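EvdO1 (PDB 4XBZ) probably acts as a non-haem iron oxygenase of the phytanoyl-CoA dioxygenase family, catalysing an oxidative cyclization in orthosomycin biosynthesis. Local coordinates at residues A[177-188]-A[254-265]. Numbering follows the deposited sequence.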
loop_
_atom_site.group_PDB
_atom_site.type_symbol
_atom_site.label_atom_id
_atom_site.label_comp_id
_atom_site.label_asym_id
_atom_site.label_seq_id
_atom_site.Cartn_x
_atom_site.Cartn_y
_atom_site.Cartn_z
ATOM N N ARG A 177 5.828 0.667 0.920
ATOM C CA ARG A 177 5.692 -0.362 -0.104
ATOM C C ARG A 177 6.930 -1.257 -0.105
ATOM O O ARG A 177 6.896 -2.382 -0.605
ATOM C CB ARG A 177 5.465 0.292 -1.475
ATOM C CG ARG A 177 4.362 1.382 -1.413
ATOM C CD ARG A 177 4.436 2.349 -2.588
ATOM N NE ARG A 177 4.040 1.658 -3.791
ATOM C CZ ARG A 177 4.507 1.922 -5.004
ATOM N NH1 ARG A 177 5.387 2.897 -5.194
ATOM N NH2 ARG A 177 4.067 1.204 -6.031
ATOM N N VAL A 178 8.014 -0.743 0.473
ATOM C CA VAL A 178 9.218 -1.520 0.716
ATOM C C VAL A 178 9.318 -1.803 2.212
ATOM O O VAL A 178 9.473 -0.894 3.025
ATOM C CB VAL A 178 10.485 -0.790 0.230
ATOM C CG1 VAL A 178 11.718 -1.629 0.509
ATOM C CG2 VAL A 178 10.359 -0.461 -1.257
ATOM N N ILE A 179 9.219 -3.073 2.569
ATOM C CA ILE A 179 8.932 -3.451 3.942
ATOM C C ILE A 179 9.842 -4.580 4.445
ATOM O O ILE A 179 10.057 -5.585 3.759
ATOM C CB ILE A 179 7.455 -3.887 4.086
ATOM C CG1 ILE A 179 6.509 -2.789 3.584
ATOM C CG2 ILE A 179 7.141 -4.291 5.536
ATOM C CD1 ILE A 179 5.041 -3.133 3.738
ATOM N N ASP A 180 10.369 -4.373 5.648
ATOM C CA ASP A 180 11.021 -5.406 6.448
ATOM C C ASP A 180 10.027 -6.144 7.341
ATOM O O ASP A 180 9.340 -5.521 8.150
ATOM C CB ASP A 180 12.089 -4.784 7.335
ATOM C CG ASP A 180 13.457 -4.919 6.765
ATOM O OD1 ASP A 180 13.715 -5.944 6.100
ATOM O OD2 ASP A 180 14.268 -3.999 6.980
ATOM N N ALA A 181 9.947 -7.461 7.203
ATOM C CA ALA A 181 9.185 -8.259 8.151
ATOM C C ALA A 181 10.157 -8.958 9.087
ATOM O O ALA A 181 10.982 -9.772 8.649
ATOM C CB ALA A 181 8.312 -9.259 7.446
ATOM N N GLY A 182 10.068 -8.620 10.371
ATOM C CA GLY A 182 10.952 -9.168 11.383
ATOM C C GLY A 182 10.193 -10.178 12.202
ATOM O O GLY A 182 9.277 -9.818 12.941
ATOM N N ILE A 183 10.550 -11.449 12.048
ATOM C CA ILE A 183 9.902 -12.518 12.797
ATOM C C ILE A 183 10.776 -12.925 13.994
ATOM O O ILE A 183 11.932 -13.328 13.845
ATOM C CB ILE A 183 9.615 -13.699 11.884
ATOM C CG1 ILE A 183 8.842 -13.188 10.671
ATOM C CG2 ILE A 183 8.836 -14.775 12.617
ATOM C CD1 ILE A 183 8.490 -14.246 9.655
ATOM N N TYR A 184 10.221 -12.768 15.190
ATOM C CA TYR A 184 11.004 -12.884 16.414
ATOM C C TYR A 184 11.052 -14.304 16.969
ATOM O O TYR A 184 10.014 -14.918 17.250
ATOM C CB TYR A 184 10.454 -11.918 17.463
ATOM C CG TYR A 184 10.904 -10.509 17.209
ATOM C CD1 TYR A 184 10.530 -9.839 16.047
ATOM C CD2 TYR A 184 11.718 -9.846 18.113
ATOM C CE1 TYR A 184 10.951 -8.554 15.795
ATOM C CE2 TYR A 184 12.132 -8.554 17.874
ATOM C CZ TYR A 184 11.743 -7.910 16.705
ATOM O OH TYR A 184 12.166 -6.627 16.442
ATOM N N LEU A 185 12.270 -14.815 17.119
ATOM C CA LEU A 185 12.487 -16.151 17.653
ATOM C C LEU A 185 12.689 -16.064 19.164
ATOM O O LEU A 185 12.410 -17.007 19.904
ATOM C CB LEU A 185 13.698 -16.812 17.007
ATOM C CG LEU A 185 13.751 -16.859 15.483
ATOM C CD1 LEU A 185 14.724 -17.931 14.990
ATOM C CD2 LEU A 185 12.368 -17.054 14.888
ATOM N N ASP A 186 13.196 -14.926 19.614
ATOM C CA ASP A 186 13.405 -14.708 21.030
ATOM C C ASP A 186 12.633 -13.465 21.450
ATOM O O ASP A 186 12.371 -12.590 20.610
ATOM C CB ASP A 186 14.898 -14.582 21.329
ATOM C CG ASP A 186 15.678 -15.767 20.827
ATOM O OD1 ASP A 186 15.255 -16.921 21.083
ATOM O OD2 ASP A 186 16.703 -15.547 20.155
ATOM N N PRO A 187 12.235 -13.393 22.732
ATOM C CA PRO A 187 11.496 -12.201 23.171
ATOM C C PRO A 187 12.369 -10.958 23.080
ATOM O O PRO A 187 13.600 -11.054 23.123
ATOM C CB PRO A 187 11.120 -12.519 24.622
ATOM C CG PRO A 187 12.118 -13.508 25.071
ATOM C CD PRO A 187 12.548 -14.299 23.855
ATOM N N ALA A 188 11.718 -9.819 22.873
ATOM C CA ALA A 188 12.355 -8.513 22.880
ATOM C C ALA A 188 11.591 -7.646 23.874
ATOM O O ALA A 188 10.697 -6.893 23.478
ATOM C CB ALA A 188 12.349 -7.880 21.489
ATOM N N ARG A 254 18.637 -12.704 21.245
ATOM C CA ARG A 254 17.728 -11.867 20.447
ATOM C C ARG A 254 17.804 -12.160 18.947
ATOM O O ARG A 254 18.324 -11.365 18.174
ATOM C CB ARG A 254 18.022 -10.387 20.709
ATOM C CG ARG A 254 17.746 -9.958 22.142
ATOM C CD ARG A 254 16.760 -8.819 22.183
ATOM N NE ARG A 254 16.113 -8.661 20.895
ATOM C CZ ARG A 254 16.152 -7.556 20.158
ATOM N NH1 ARG A 254 16.775 -6.474 20.587
ATOM N NH2 ARG A 254 15.553 -7.549 18.985
ATOM N N ARG A 255 17.305 -13.318 18.547
ATOM C CA ARG A 255 17.344 -13.704 17.147
ATOM C C ARG A 255 16.082 -13.232 16.415
ATOM O O ARG A 255 14.956 -13.487 16.861
ATOM C CB ARG A 255 17.504 -15.226 17.014
ATOM C CG ARG A 255 18.682 -15.822 17.802
ATOM C CD ARG A 255 18.513 -17.322 17.995
ATOM N NE ARG A 255 17.319 -17.666 18.766
ATOM C CZ ARG A 255 16.738 -18.862 18.751
ATOM N NH1 ARG A 255 17.243 -19.832 17.992
ATOM N NH2 ARG A 255 15.642 -19.085 19.477
ATOM N N VAL A 256 16.288 -12.555 15.286
ATOM C CA VAL A 256 15.193 -12.135 14.422
ATOM C C VAL A 256 15.446 -12.539 12.967
ATOM O O VAL A 256 16.517 -12.278 12.422
ATOM C CB VAL A 256 14.971 -10.606 14.476
ATOM C CG1 VAL A 256 13.837 -10.199 13.520
ATOM C CG2 VAL A 256 14.657 -10.151 15.893
ATOM N N ILE A 257 14.455 -13.180 12.353
ATOM C CA ILE A 257 14.493 -13.504 10.932
ATOM C C ILE A 257 13.814 -12.391 10.135
ATOM O O ILE A 257 12.639 -12.101 10.372
ATOM C CB ILE A 257 13.795 -14.851 10.646
ATOM C CG1 ILE A 257 14.677 -16.013 11.083
ATOM C CG2 ILE A 257 13.475 -15.006 9.168
ATOM C CD1 ILE A 257 13.981 -17.350 10.980
ATOM N N TYR A 258 14.564 -11.766 9.221
ATOM C CA TYR A 258 14.075 -10.636 8.420
ATOM C C TYR A 258 13.852 -11.029 6.972
ATOM O O TYR A 258 14.782 -11.456 6.280
ATOM C CB TYR A 258 15.045 -9.439 8.445
ATOM C CG TYR A 258 15.066 -8.672 9.751
ATOM C CD1 TYR A 258 14.083 -7.724 10.047
ATOM C CD2 TYR A 258 16.069 -8.894 10.694
ATOM C CE1 TYR A 258 14.096 -7.017 11.246
ATOM C CE2 TYR A 258 16.084 -8.200 11.899
ATOM C CZ TYR A 258 15.093 -7.259 12.175
ATOM O OH TYR A 258 15.118 -6.567 13.379
ATOM N N PHE A 259 12.613 -10.853 6.530
ATOM C CA PHE A 259 12.233 -10.885 5.119
ATOM C C PHE A 259 11.898 -9.479 4.610
ATOM O O PHE A 259 10.935 -8.888 5.099
ATOM C CB PHE A 259 11.001 -11.765 4.914
ATOM C CG PHE A 259 11.177 -13.196 5.310
ATOM C CD1 PHE A 259 12.436 -13.785 5.361
ATOM C CD2 PHE A 259 10.060 -13.975 5.587
ATOM C CE1 PHE A 259 12.568 -15.119 5.714
ATOM C CE2 PHE A 259 10.184 -15.302 5.943
ATOM C CZ PHE A 259 11.433 -15.879 6.007
ATOM N N GLU A 260 12.649 -8.939 3.646
ATOM C CA GLU A 260 12.194 -7.726 2.940
ATOM C C GLU A 260 11.356 -8.049 1.699
ATOM O O GLU A 260 11.557 -9.065 1.034
ATOM C CB GLU A 260 13.348 -6.821 2.508
ATOM C CG GLU A 260 12.854 -5.427 2.053
ATOM C CD GLU A 260 13.863 -4.650 1.190
ATOM O OE1 GLU A 260 14.019 -4.963 -0.023
ATOM O OE2 GLU A 260 14.489 -3.709 1.719
ATOM N N TYR A 261 10.402 -7.171 1.415
ATOM C CA TYR A 261 9.566 -7.268 0.232
ATOM C C TYR A 261 9.559 -5.927 -0.479
ATOM O O TYR A 261 9.665 -4.896 0.175
ATOM C CB TYR A 261 8.146 -7.677 0.607
ATOM C CG TYR A 261 8.062 -9.005 1.320
ATOM C CD1 TYR A 261 8.148 -9.076 2.703
ATOM C CD2 TYR A 261 7.912 -10.195 0.604
ATOM C CE1 TYR A 261 8.067 -10.283 3.368
ATOM C CE2 TYR A 261 7.838 -11.415 1.257
ATOM C CZ TYR A 261 7.918 -11.451 2.643
ATOM O OH TYR A 261 7.848 -12.654 3.304
ATOM N N ARG A 262 9.475 -5.950 -1.810
ATOM C CA ARG A 262 9.265 -4.747 -2.619
ATOM C C ARG A 262 8.266 -5.036 -3.746
ATOM O O ARG A 262 8.040 -6.194 -4.097
ATOM C CB ARG A 262 10.580 -4.248 -3.222
ATOM C CG ARG A 262 11.635 -3.888 -2.220
ATOM C CD ARG A 262 12.910 -3.333 -2.872
ATOM N NE ARG A 262 13.957 -3.148 -1.870
ATOM C CZ ARG A 262 14.668 -2.035 -1.692
ATOM N NH1 ARG A 262 14.480 -0.971 -2.472
ATOM N NH2 ARG A 262 15.584 -1.994 -0.728
ATOM N N PRO A 263 7.663 -3.990 -4.325
ATOM C CA PRO A 263 6.803 -4.262 -5.486
ATOM C C PRO A 263 7.621 -4.596 -6.731
ATOM O O PRO A 263 8.659 -3.973 -6.950
ATOM C CB PRO A 263 6.025 -2.946 -5.664
ATOM C CG PRO A 263 6.114 -2.266 -4.306
ATOM C CD PRO A 263 7.502 -2.609 -3.837
ATOM N N ALA A 264 7.177 -5.574 -7.518
ATOM C CA ALA A 264 7.865 -5.921 -8.772
ATOM C C ALA A 264 8.001 -4.742 -9.739
ATOM O O ALA A 264 9.056 -4.559 -10.358
ATOM C CB ALA A 264 7.158 -7.080 -9.474
ATOM N N GLU A 265 6.954 -3.934 -9.874
ATOM C CA GLU A 265 7.025 -2.844 -10.841
ATOM C C GLU A 265 8.006 -1.767 -10.378
ATOM O O GLU A 265 8.529 -1.013 -11.194
ATOM C CB GLU A 265 5.641 -2.222 -11.105
ATOM C CG GLU A 265 5.106 -1.329 -9.987
ATOM C CD GLU A 265 4.341 -2.104 -8.935
ATOM O OE1 GLU A 265 4.431 -3.358 -8.923
ATOM O OE2 GLU A 265 3.642 -1.458 -8.122
HETATM O O HOH W 1 12.480 -5.879 14.115
HETATM O O HOH W 2 15.238 -6.891 16.663
HETATM O O HOH W 3 14.435 -11.937 19.353
#
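D186 and R255 close one end of an antiparallel strand pair. R255 presents its guanidinium side-on, NE to D186 OD2 at 2.6 Å and NH2 to OD1 at 2.7 Å, both on the syn sides of a carboxylate turned only 17° from the guanidinium plane. OD2 also takes the backbone N of R255 from its anti side, a third bond that fixes the carboxylate's rotation. L185 CB lies over one guanidinium face, and NH1 reaches the carbonyl of Q73. Between strands 179-184 and 256-263, paired backbone bonds join I179 to Y261, A181 to F259 and I183 to I257. On the face carrying D180, Y184, V256, Y258 and E260, V256 has CG1 anti to its backbone N (chi1 178°), which sets CG2 over the centre of the Y184 ring, a CH-pi contact of 3.6 Å from CG2 to the ring centroid. V256 CG1 lies over a rim of the Y258 ring and 3.7 Å from G182 CA. One water bridges the hydroxyls of Y184 and Y258. R254, whose NH1 is hydrogen-bonded to N192 OD1, lies alongside Y184, its guanidinium nearly parallel to the ring and A188 CB over one guanidinium face. Towards the other end, V178 CG1 sits over the guanidinium of R262, 3.5 Å from R262 CG, while R262 NE forms a salt bridge with E260 OE1 (2.6 Å), coming from above the carboxylate plane. T142 OG1 is hydrogen-bonded to the same oxygen. On the opposite face, I183 CD1 and F259 CE2 lie 4.2 Å apart; F259 and Y261 pack against helix 125-134. The strands are neighbours in the larger sheet of the double-stranded beta-helix, the face carrying D180 turned towards the metal site; D180's side chain comes to about 5 Å from the nickel ion, whose protein ligands are H160, D162 and H244.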